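Local coordinates for uncharacterized protein (Legionella pneumophila subsp. pneumophila str. Philadelphia 1, PDB 4RXV) that is of unknown function but carries a RavJ peptidase domain of the papain-like clan CA, so it is probably a cysteine protease-like effector, at residues V99-C102 / S103-A106; S130-N134 / G135-H139. All coordinates share one frame; numbering follows the deposited sequence.

Overall arrangement
Both contacts are local turns in the RavJ peptidase domain, which lies in the N-terminal fragment of a longer protein, and show how a site can be assembled from separate elements of a fold. Contact 1 leads from strand 95-100 into helix 105-114; contact 2 follows along the chain as the tip of the hairpin of strands 123-133 and 136-146, in the four-stranded antiparallel sheet. Their centres lie about 14 Å apart, yet they touch where His139 ND1 probably donates to Cys102 O (2.9 Å). His139 ND1 also lies 3.3 Å from Cys102 SG, and His139 NE2 is hydrogen-bonded to Asp171, consistent with a Cys-His-Asp triad of papain-like (clan CA) peptidases, whose third residue is Asn or Asp.

Contact 1. Residues V99-C102 / S103-A106; sequences VSEC and SNFA
Glu101 folds its carboxylate back against the turn that follows it, and each oxygen takes a different backbone N-H. OE1 accepts from Asn104 N (3.0 Å) on its syn side, slightly out of the carboxylate plane, whereas OE2 receives Ser103 N at 2.9 Å from well above that plane. Neither bond is fully straight, the N-H...O angles being close to 150°. Two bends make this possible: CG sits between the backbone N and the carbonyl carbon (chi1 42°), and the chain turns again at chi2 (59°). The carboxylate then stands almost perpendicular to the Asn104 amide plane, with OE1 only 3.2 Å from Asn104 CB. A third bond, from Phe105 N to Glu101 O (3.2 Å), uses the main chain of the same glutamate, whose two ends thus hold three successive N-H groups of the turn.

Ser100 and Phe105 pack alongside this polar centre. Ser100 CB lies over one face of the phenyl ring, 3.7 Å from its centroid and displaced toward the rim, in a CH-pi contact. Its OG reaches the root of the same side chain, 3.0 Å from Phe105 CA. Phe21 and Tyr18 also meet the ring, and helix 172-176 touches it through Pro172 and Trp173. Elsewhere in the turn, a water bridges Cys102 O and Ala106 N, while Cys102 N is held by Asp25.

The result is a buried, tightly bonded strand-to-helix turn with Cys102 in the turn that leads into helix 105-114. A cysteine at the amino-terminal end of a central helix is the hallmark of the papain-like active site, and the position of Cys102 is consistent with the nucleophile of that site.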
# COMPACT_ATOMS: atom_id res chain seq x y z
N VAL A 99 5.58 -10.48 3.26
CA VAL A 99 5.29 -10.77 1.87
C VAL A 99 4.06 -10.03 1.40
O VAL A 99 3.05 -10.02 2.08
CB VAL A 99 5.02 -12.29 1.67
CG1 VAL A 99 4.81 -12.60 0.18
CG2 VAL A 99 6.11 -13.14 2.25
N SER A 100 4.12 -9.50 0.19
CA SER A 100 2.93 -8.97 -0.47
C SER A 100 3.13 -8.97 -2.00
O SER A 100 4.10 -9.54 -2.51
CB SER A 100 2.56 -7.60 0.07
OG SER A 100 1.24 -7.26 -0.26
N GLU A 101 2.18 -8.37 -2.72
CA GLU A 101 2.17 -8.42 -4.17
C GLU A 101 1.28 -7.28 -4.70
O GLU A 101 0.75 -6.47 -3.92
CB GLU A 101 1.76 -9.82 -4.69
CG GLU A 101 0.61 -10.45 -3.92
CD GLU A 101 -0.61 -9.59 -3.98
OE1 GLU A 101 -1.08 -9.14 -2.92
OE2 GLU A 101 -1.09 -9.34 -5.10
N CYS A 102 1.15 -7.20 -6.02
CA CYS A 102 0.61 -6.02 -6.69
C CYS A 102 -0.81 -5.66 -6.29
O CYS A 102 -1.19 -4.49 -6.30
CB CYS A 102 0.67 -6.26 -8.21
SG CYS A 102 0.42 -4.85 -9.28
N SER A 103 -1.61 -6.67 -5.99
CA SER A 103 -3.00 -6.45 -5.62
C SER A 103 -3.17 -5.93 -4.20
O SER A 103 -3.72 -4.87 -4.00
CB SER A 103 -3.81 -7.73 -5.83
OG SER A 103 -3.96 -7.96 -7.21
N ASN A 104 -2.69 -6.67 -3.21
CA ASN A 104 -3.09 -6.41 -1.81
C ASN A 104 -2.14 -5.53 -1.06
O ASN A 104 -2.51 -5.10 0.03
CB ASN A 104 -3.28 -7.72 -1.02
CG ASN A 104 -4.45 -8.56 -1.50
OD1 ASN A 104 -5.21 -8.15 -2.39
ND2 ASN A 104 -4.62 -9.73 -0.89
N PHE A 105 -0.94 -5.23 -1.56
CA PHE A 105 0.02 -4.51 -0.75
C PHE A 105 -0.55 -3.17 -0.25
O PHE A 105 -0.31 -2.78 0.90
CB PHE A 105 1.29 -4.30 -1.57
CG PHE A 105 2.60 -4.20 -0.77
CD1 PHE A 105 2.65 -3.93 0.58
CD2 PHE A 105 3.79 -4.39 -1.44
CE1 PHE A 105 3.87 -3.84 1.24
CE2 PHE A 105 5.01 -4.28 -0.80
CZ PHE A 105 5.05 -3.99 0.54
N ALA A 106 -1.28 -2.46 -1.10
CA ALA A 106 -1.83 -1.16 -0.76
C ALA A 106 -2.68 -1.21 0.52
O ALA A 106 -2.80 -0.20 1.20
CB ALA A 106 -2.64 -0.61 -1.90
O HOH W 1 -1.04 -2.76 -4.03

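Contact 2. Residues S130-N134 / G135-H139; sequences SMHSN and GRYLH
Ser133 and Arg136 form the hydrogen-bonded pair that closes a type I' turn over Asn134-Gly135, with Ser133 N to Arg136 O at 2.7 Å; farther down, Leu138 and His139 both face Ser130 in a classic beta bulge. Gly135 takes backbone angles (phi 86°) well suited to glycine.

Over the turn, Asn134 and Arg136 meet through one oxygen. The guanidinium comes side-on, giving OD1 two donors, NE at 2.7 Å and NH2 at 3.0 Å. OD1 lies almost exactly in the guanidinium plane, and NH2 approaches it on a lone pair, whereas NE is tilted from the amide plane. The paired bonds fix the rotation of the guanidinium at an otherwise exposed tip.

His132 and Tyr137, a non-hydrogen-bonded pair, project from one face of the hairpin. The imidazole comes closest to the phenol through His132 CD2, which sits over one face of the ring, 3.4 Å from Tyr137 CE1 and nearer the rim than the centre. The ring planes are inclined at 44°, an oblique meeting. Tyr137 OH goes on to Gln157.

At the bulge, Met131 lies against Leu138 and His139. Its CB approaches His139 CB at 3.6 Å, and a bend at the thioether (chi3 -69°) brings CE to 4.0 Å from His139 CD2. The imidazole is held beyond the hairpin by Asp171 at NE2, and the Trp173 ring meets it too.

A two-residue I' loop followed by a bulge makes this a tight beta hairpin. Its strand 136-146 presents His139 beside Cys102 and Asp171, a placement consistent with the histidine of a papain-like active site.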
# COMPACT_ATOMS: atom_id res chain seq x y z
N SER A 130 -6.35 -0.12 -9.97
CA SER A 130 -5.70 0.65 -11.01
C SER A 130 -4.92 -0.30 -11.93
O SER A 130 -5.09 -1.51 -11.86
CB SER A 130 -4.82 1.73 -10.36
OG SER A 130 -4.11 2.55 -11.27
N MET A 131 -4.11 0.25 -12.83
CA MET A 131 -3.38 -0.58 -13.81
C MET A 131 -4.36 -1.47 -14.56
O MET A 131 -4.23 -2.69 -14.61
CB MET A 131 -2.23 -1.35 -13.14
CG MET A 131 -1.20 -1.84 -14.14
SD MET A 131 0.13 -2.76 -13.36
CE MET A 131 0.95 -1.46 -12.47
N HIS A 132 -5.33 -0.81 -15.16
CA HIS A 132 -6.38 -1.48 -15.90
C HIS A 132 -5.84 -2.15 -17.13
O HIS A 132 -5.06 -1.56 -17.86
CB HIS A 132 -7.41 -0.44 -16.31
CG HIS A 132 -8.63 -1.02 -16.95
ND1 HIS A 132 -8.96 -0.76 -18.25
CD2 HIS A 132 -9.59 -1.83 -16.46
CE1 HIS A 132 -10.08 -1.39 -18.55
NE2 HIS A 132 -10.49 -2.04 -17.48
N SER A 133 -6.31 -3.38 -17.34
CA SER A 133 -5.91 -4.21 -18.45
C SER A 133 -7.02 -5.20 -18.76
O SER A 133 -7.35 -6.06 -17.95
CB SER A 133 -4.65 -4.99 -18.11
OG SER A 133 -4.13 -5.61 -19.26
N ASN A 134 -7.58 -5.08 -19.95
CA ASN A 134 -8.62 -6.01 -20.38
C ASN A 134 -9.71 -6.29 -19.35
O ASN A 134 -10.09 -7.44 -19.12
CB ASN A 134 -8.03 -7.34 -20.89
CG ASN A 134 -7.06 -8.00 -19.91
OD1 ASN A 134 -7.44 -8.89 -19.15
ND2 ASN A 134 -5.79 -7.61 -19.99
N GLY A 135 -10.23 -5.23 -18.73
CA GLY A 135 -11.35 -5.37 -17.83
C GLY A 135 -10.95 -5.71 -16.41
O GLY A 135 -11.80 -5.71 -15.51
N ARG A 136 -9.66 -6.02 -16.22
CA ARG A 136 -9.09 -6.29 -14.91
C ARG A 136 -8.31 -5.07 -14.42
O ARG A 136 -7.76 -4.32 -15.22
CB ARG A 136 -8.15 -7.51 -14.96
CG ARG A 136 -8.84 -8.84 -15.29
CD ARG A 136 -7.83 -9.99 -15.44
NE ARG A 136 -6.96 -9.76 -16.59
CZ ARG A 136 -5.65 -9.97 -16.61
NH1 ARG A 136 -5.00 -10.45 -15.56
NH2 ARG A 136 -4.97 -9.70 -17.71
N TYR A 137 -8.25 -4.90 -13.13
CA TYR A 137 -7.41 -3.87 -12.52
C TYR A 137 -6.30 -4.60 -11.75
O TYR A 137 -6.54 -5.21 -10.72
CB TYR A 137 -8.25 -2.99 -11.61
CG TYR A 137 -9.29 -2.18 -12.31
CD1 TYR A 137 -9.02 -0.92 -12.84
CD2 TYR A 137 -10.58 -2.66 -12.43
CE1 TYR A 137 -10.02 -0.17 -13.47
CE2 TYR A 137 -11.58 -1.93 -13.06
CZ TYR A 137 -11.29 -0.69 -13.57
OH TYR A 137 -12.28 0.05 -14.20
N LEU A 138 -5.09 -4.58 -12.29
CA LEU A 138 -4.02 -5.43 -11.77
C LEU A 138 -3.44 -4.97 -10.43
O LEU A 138 -2.81 -5.75 -9.74
CB LEU A 138 -2.85 -5.49 -12.75
CG LEU A 138 -3.17 -6.03 -14.13
CD1 LEU A 138 -1.91 -6.08 -14.98
CD2 LEU A 138 -3.79 -7.41 -14.04
N HIS A 139 -3.61 -3.69 -10.09
CA HIS A 139 -2.82 -3.07 -9.03
C HIS A 139 -3.68 -2.17 -8.16
O HIS A 139 -4.21 -1.18 -8.64
CB HIS A 139 -1.76 -2.24 -9.71
CG HIS A 139 -0.84 -1.52 -8.78
ND1 HIS A 139 -0.38 -2.08 -7.61
CD2 HIS A 139 -0.28 -0.30 -8.87
CE1 HIS A 139 0.43 -1.22 -7.00
NE2 HIS A 139 0.51 -0.14 -7.75